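Local structure of fiber (Human adenovirus 48, 6FJQ) at residues T112-P120 with E129-Y137. The protein forms the trimeric knob at the tip of the viral fiber, which probably engages the primary host-cell receptor and so helps determine tropism. Residues are numbered along the deposited sequence; the frame is centred on the assembly and turned at random.
Sequences TAYPKPPTP and EKSQAKNKY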
ATOM      1  N   THR A 112      -9.400  -0.140  19.948  1.00 72.50           N
ATOM      2  CA  THR A 112      -8.188  -0.041  20.753  1.00 71.45           C
ATOM      3  C   THR A 112      -7.115   0.615  19.921  1.00 72.82           C
ATOM      4  O   THR A 112      -6.478   1.544  20.381  1.00 73.28           O
ATOM      5  CB  THR A 112      -7.750  -1.401  21.301  1.00 72.63           C
ATOM      6  OG1 THR A 112      -8.697  -1.795  22.302  1.00 75.21           O
ATOM      7  CG2 THR A 112      -6.340  -1.346  21.907  1.00 70.93           C
ATOM      8  N   ALA A 113      -6.918   0.172  18.691  1.00 72.84           N
ATOM      9  CA  ALA A 113      -5.911   0.823  17.856  1.00 74.27           C
ATOM     10  C   ALA A 113      -6.315   2.194  17.360  1.00 68.25           C
ATOM     11  O   ALA A 113      -5.464   3.044  17.129  1.00 63.70           O
ATOM     12  CB  ALA A 113      -5.554  -0.067  16.683  1.00 82.53           C
ATOM     13  N   TYR A 114      -7.617   2.386  17.193  1.00 68.44           N
ATOM     14  CA  TYR A 114      -8.177   3.619  16.651  1.00 69.52           C
ATOM     15  C   TYR A 114      -9.266   4.180  17.580  1.00 67.16           C
ATOM     16  O   TYR A 114     -10.457   4.085  17.288  1.00 69.14           O
ATOM     17  CB  TYR A 114      -8.705   3.352  15.227  1.00 68.93           C
ATOM     18  CG  TYR A 114      -7.703   2.681  14.309  1.00 66.92           C
ATOM     19  CD1 TYR A 114      -6.458   3.212  14.148  1.00 66.53           C
ATOM     20  CD2 TYR A 114      -8.016   1.527  13.583  1.00 66.42           C
ATOM     21  CE1 TYR A 114      -5.521   2.609  13.317  1.00 71.41           C
ATOM     22  CE2 TYR A 114      -7.079   0.929  12.731  1.00 67.28           C
ATOM     23  CZ  TYR A 114      -5.821   1.477  12.621  1.00 67.93           C
ATOM     24  OH  TYR A 114      -4.805   1.004  11.828  1.00 72.94           O
ATOM     25  N   PRO A 115      -8.861   4.721  18.727  1.00 64.16           N
ATOM     26  CA  PRO A 115      -9.809   5.206  19.689  1.00 69.43           C
ATOM     27  C   PRO A 115     -10.356   6.550  19.388  1.00 76.39           C
ATOM     28  O   PRO A 115      -9.860   7.229  18.495  1.00 77.13           O
ATOM     29  CB  PRO A 115      -9.009   5.305  20.977  1.00 70.10           C
ATOM     30  CG  PRO A 115      -7.639   5.409  20.563  1.00 69.27           C
ATOM     31  CD  PRO A 115      -7.516   4.651  19.283  1.00 67.18           C
ATOM     32  N   LYS A 116     -11.379   6.918  20.157  1.00 93.19           N
ATOM     33  CA  LYS A 116     -11.896   8.285  20.165  1.00100.34           C
ATOM     34  C   LYS A 116     -10.691   9.162  20.500  1.00 99.99           C
ATOM     35  O   LYS A 116      -9.952   8.871  21.472  1.00 87.89           O
ATOM     36  CB  LYS A 116     -13.056   8.474  21.183  1.00114.71           C
ATOM     37  CG  LYS A 116     -14.499   8.492  20.606  1.00128.23           C
ATOM     38  CD  LYS A 116     -14.728   9.553  19.491  1.00134.00           C
ATOM     39  CE  LYS A 116     -16.141  10.189  19.455  1.00128.43           C
ATOM     40  NZ  LYS A 116     -16.233  11.050  18.246  1.00118.02           N
ATOM     41  N   PRO A 117     -10.436  10.216  19.683  1.00107.83           N
ATOM     42  CA  PRO A 117      -9.111  10.841  19.845  1.00110.19           C
ATOM     43  C   PRO A 117      -9.160  11.803  21.057  1.00113.95           C
ATOM     44  O   PRO A 117     -10.201  12.381  21.324  1.00118.23           O
ATOM     45  CB  PRO A 117      -8.905  11.551  18.493  1.00107.44           C
ATOM     46  CG  PRO A 117     -10.287  11.585  17.811  1.00101.95           C
ATOM     47  CD  PRO A 117     -11.293  10.978  18.752  1.00101.46           C
ATOM     48  N   PRO A 118      -8.057  11.999  21.796  1.00117.00           N
ATOM     49  CA  PRO A 118      -8.136  12.931  22.966  1.00120.53           C
ATOM     50  C   PRO A 118      -8.348  14.393  22.541  1.00121.09           C
ATOM     51  O   PRO A 118      -8.510  14.677  21.346  1.00123.37           O
ATOM     52  CB  PRO A 118      -6.780  12.750  23.639  1.00123.48           C
ATOM     53  CG  PRO A 118      -5.877  12.454  22.473  1.00129.23           C
ATOM     54  CD  PRO A 118      -6.673  11.702  21.408  1.00119.66           C
ATOM     55  N   THR A 119      -8.335  15.332  23.474  1.00121.96           N
ATOM     56  CA  THR A 119      -8.559  16.754  23.076  1.00117.60           C
ATOM     57  C   THR A 119      -7.193  17.451  22.991  1.00112.55           C
ATOM     58  O   THR A 119      -6.494  17.497  24.000  1.00113.64           O
ATOM     59  CB  THR A 119      -9.617  17.525  23.946  1.00113.52           C
ATOM     60  OG1 THR A 119      -9.977  16.772  25.133  1.00107.79           O
ATOM     61  CG2 THR A 119     -10.924  17.892  23.040  1.00106.89           C
ATOM     62  N   PRO A 120      -6.809  17.966  21.791  1.00109.55           N
ATOM     63  CA  PRO A 120      -5.416  18.453  21.695  1.00108.56           C
ATOM     64  C   PRO A 120      -5.161  19.621  22.663  1.00107.03           C
ATOM     65  O   PRO A 120      -5.924  20.576  22.649  1.00111.23           O
ATOM     66  CB  PRO A 120      -5.260  18.852  20.193  1.00110.41           C
ATOM     67  CG  PRO A 120      -6.638  18.859  19.608  1.00109.33           C
ATOM     68  CD  PRO A 120      -7.537  18.027  20.492  1.00108.83           C
ATOM     69  N   GLU A 129       0.826  13.165  24.694  1.00 83.06           N
ATOM     70  CA  GLU A 129       1.135  11.880  25.287  1.00 81.23           C
ATOM     71  C   GLU A 129       0.523  10.782  24.505  1.00 74.85           C
ATOM     72  O   GLU A 129       0.986   9.711  24.622  1.00 68.30           O
ATOM     73  CB  GLU A 129       0.704  11.806  26.730  1.00 86.29           C
ATOM     74  CG  GLU A 129       1.499  12.761  27.587  1.00 90.38           C
ATOM     75  CD  GLU A 129       1.482  12.391  29.025  1.00 97.52           C
ATOM     76  OE1 GLU A 129       0.400  12.009  29.577  1.00 96.42           O
ATOM     77  OE2 GLU A 129       2.589  12.530  29.602  1.00110.27           O
ATOM     78  N   LYS A 130      -0.522  11.045  23.723  1.00 79.09           N
ATOM     79  CA  LYS A 130      -1.097  10.029  22.816  1.00 79.76           C
ATOM     80  C   LYS A 130      -1.600  10.577  21.456  1.00 76.56           C
ATOM     81  O   LYS A 130      -2.081  11.709  21.353  1.00 74.78           O
ATOM     82  CB  LYS A 130      -2.184   9.220  23.553  1.00 83.45           C
ATOM     83  CG  LYS A 130      -2.806   9.950  24.750  1.00 85.24           C
ATOM     84  CD  LYS A 130      -4.020   9.254  25.330  1.00 90.77           C
ATOM     85  CE  LYS A 130      -3.600   8.293  26.454  1.00 97.16           C
ATOM     86  NZ  LYS A 130      -4.806   7.722  27.114  1.00102.45           N
ATOM     87  N   SER A 131      -1.517   9.745  20.425  1.00 76.78           N
ATOM     88  CA  SER A 131      -1.515  10.250  19.039  1.00 75.21           C
ATOM     89  C   SER A 131      -2.811  10.826  18.507  1.00 74.61           C
ATOM     90  O   SER A 131      -3.799  10.240  18.694  1.00 76.75           O
ATOM     91  CB  SER A 131      -1.120   9.139  18.127  1.00 77.27           C
ATOM     92  OG  SER A 131      -1.049   9.563  16.769  1.00 88.63           O
ATOM     93  N   GLN A 132      -2.789  11.967  17.818  1.00 77.73           N
ATOM     94  CA  GLN A 132      -3.946  12.478  17.069  1.00 78.04           C
ATOM     95  C   GLN A 132      -3.935  11.867  15.624  1.00 77.96           C
ATOM     96  O   GLN A 132      -4.987  11.527  15.055  1.00 82.80           O
ATOM     97  CB  GLN A 132      -3.928  14.021  17.034  1.00 83.74           C
ATOM     98  CG  GLN A 132      -4.269  14.775  18.337  1.00 93.42           C
ATOM     99  CD  GLN A 132      -5.789  14.800  18.657  1.00103.19           C
ATOM    100  OE1 GLN A 132      -6.635  14.907  17.757  1.00103.22           O
ATOM    101  NE2 GLN A 132      -6.135  14.696  19.944  1.00 99.18           N
ATOM    102  N   ALA A 133      -2.746  11.650  15.065  1.00 75.18           N
ATOM    103  CA  ALA A 133      -2.582  11.156  13.684  1.00 74.19           C
ATOM    104  C   ALA A 133      -2.784   9.655  13.412  1.00 68.64           C
ATOM    105  O   ALA A 133      -2.975   9.252  12.270  1.00 61.22           O
ATOM    106  CB  ALA A 133      -1.191  11.536  13.210  1.00 78.03           C
ATOM    107  N   LYS A 134      -2.706   8.831  14.445  1.00 71.74           N
ATOM    108  CA  LYS A 134      -2.500   7.383  14.263  1.00 73.68           C
ATOM    109  C   LYS A 134      -3.676   6.641  13.702  1.00 72.62           C
ATOM    110  O   LYS A 134      -3.539   5.439  13.432  1.00 82.43           O
ATOM    111  CB  LYS A 134      -2.015   6.676  15.554  1.00 77.02           C
ATOM    112  CG  LYS A 134      -3.061   6.426  16.630  1.00 78.34           C
ATOM    113  CD  LYS A 134      -2.472   5.802  17.876  1.00 83.58           C
ATOM    114  CE  LYS A 134      -2.375   4.281  17.797  1.00 96.05           C
ATOM    115  NZ  LYS A 134      -2.804   3.677  19.091  1.00 99.92           N
ATOM    116  N   ASN A 135      -4.798   7.342  13.545  1.00 68.09           N
ATOM    117  CA  ASN A 135      -6.000   6.789  12.964  1.00 68.53           C
ATOM    118  C   ASN A 135      -6.241   7.298  11.554  1.00 68.16           C
ATOM    119  O   ASN A 135      -7.376   7.301  11.074  1.00 70.71           O
ATOM    120  CB  ASN A 135      -7.180   7.123  13.849  1.00 67.14           C
ATOM    121  CG  ASN A 135      -7.599   8.611  13.793  1.00 69.75           C
ATOM    122  OD1 ASN A 135      -8.738   8.883  14.050  1.00 72.70           O
ATOM    123  ND2 ASN A 135      -6.698   9.564  13.492  1.00 70.18           N
ATOM    124  N   LYS A 136      -5.189   7.718  10.882  1.00 66.04           N
ATOM    125  CA  LYS A 136      -5.328   8.186   9.517  1.00 65.37           C
ATOM    126  C   LYS A 136      -4.267   7.556   8.633  1.00 61.39           C
ATOM    127  O   LYS A 136      -3.078   7.501   8.982  1.00 56.09           O
ATOM    128  CB  LYS A 136      -5.193   9.708   9.424  1.00 67.45           C
ATOM    129  CG  LYS A 136      -6.131  10.487  10.337  1.00 68.89           C
ATOM    130  CD  LYS A 136      -5.754  11.952  10.402  1.00 67.96           C
ATOM    131  CE  LYS A 136      -5.684  12.455  11.837  1.00 75.33           C
ATOM    132  NZ  LYS A 136      -7.031  12.405  12.483  1.00 81.28           N
ATOM    133  N   TYR A 137      -4.751   7.057   7.506  1.00 60.62           N
ATOM    134  CA  TYR A 137      -3.960   6.753   6.325  1.00 63.58           C
ATOM    135  C   TYR A 137      -4.134   7.959   5.413  1.00 66.71           C
ATOM    136  O   TYR A 137      -5.280   8.335   5.127  1.00 70.25           O
ATOM    137  CB  TYR A 137      -4.512   5.476   5.640  1.00 60.80           C
ATOM    138  CG  TYR A 137      -3.630   4.941   4.558  1.00 59.19           C
ATOM    139  CD1 TYR A 137      -2.445   4.257   4.866  1.00 58.96           C
ATOM    140  CD2 TYR A 137      -3.968   5.121   3.212  1.00 59.37           C
ATOM    141  CE1 TYR A 137      -1.608   3.791   3.842  1.00 60.66           C
ATOM    142  CE2 TYR A 137      -3.151   4.633   2.193  1.00 58.37           C
ATOM    143  CZ  TYR A 137      -1.981   3.996   2.533  1.00 59.16           C
ATOM    144  OH  TYR A 137      -1.172   3.555   1.593  1.00 66.88           O
TER
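Tyr114 lies against Asn135 with their CA atoms 5.3 Å apart, and the CA atoms of Pro117 and Gln132 are 6.1 Å apart, so the two backbones run in opposite directions, without regular ladder pairing, where the chain leaves for and returns from 121-128, with 129-137 running into strand 136-142. Gln132 makes the main polar link. Its chain bends at chi2, bringing Gln132 NE2 to 2.8 Å from Pro118 O with an N-H...O angle of 156°. The acceptor lies in the amide plane of Gln132, whereas NE2 sits above the carbonyl plane of Pro118, 65° out of it. Gln132 NE2 is also 3.4 Å from Pro118 CD, and Pro120 CD approaches Gln132 NE2 at 3.7 Å, the proline ring crossing the glutamine chain at about a right angle. Lys134, bent at chi3 and chi4, reaches the other end of 112-120, where NZ makes a weak hydrogen bond to Ala113 O. The Tyr114 ring presents its edge to Lys134 O, with Tyr114 CE1 at 3.5 Å, and Tyr114 CD1 meets Asn135 CB at 4.0 Å; Ala113 CB covers one face of the ring, which also stacks with Phe157. Asp183 of the second subunit binds Ser131 OG and the backbone N of Gln132, placing 129-137 at a subunit interface of the knob trimer. Both hydrogen bonds between the two arms run from side chains of 129-137 to main-chain carbonyls of 112-120, so the polar link depends on the path of the 112-120 backbone, while the proline rings and the Tyr114 ring supply the apolar packing.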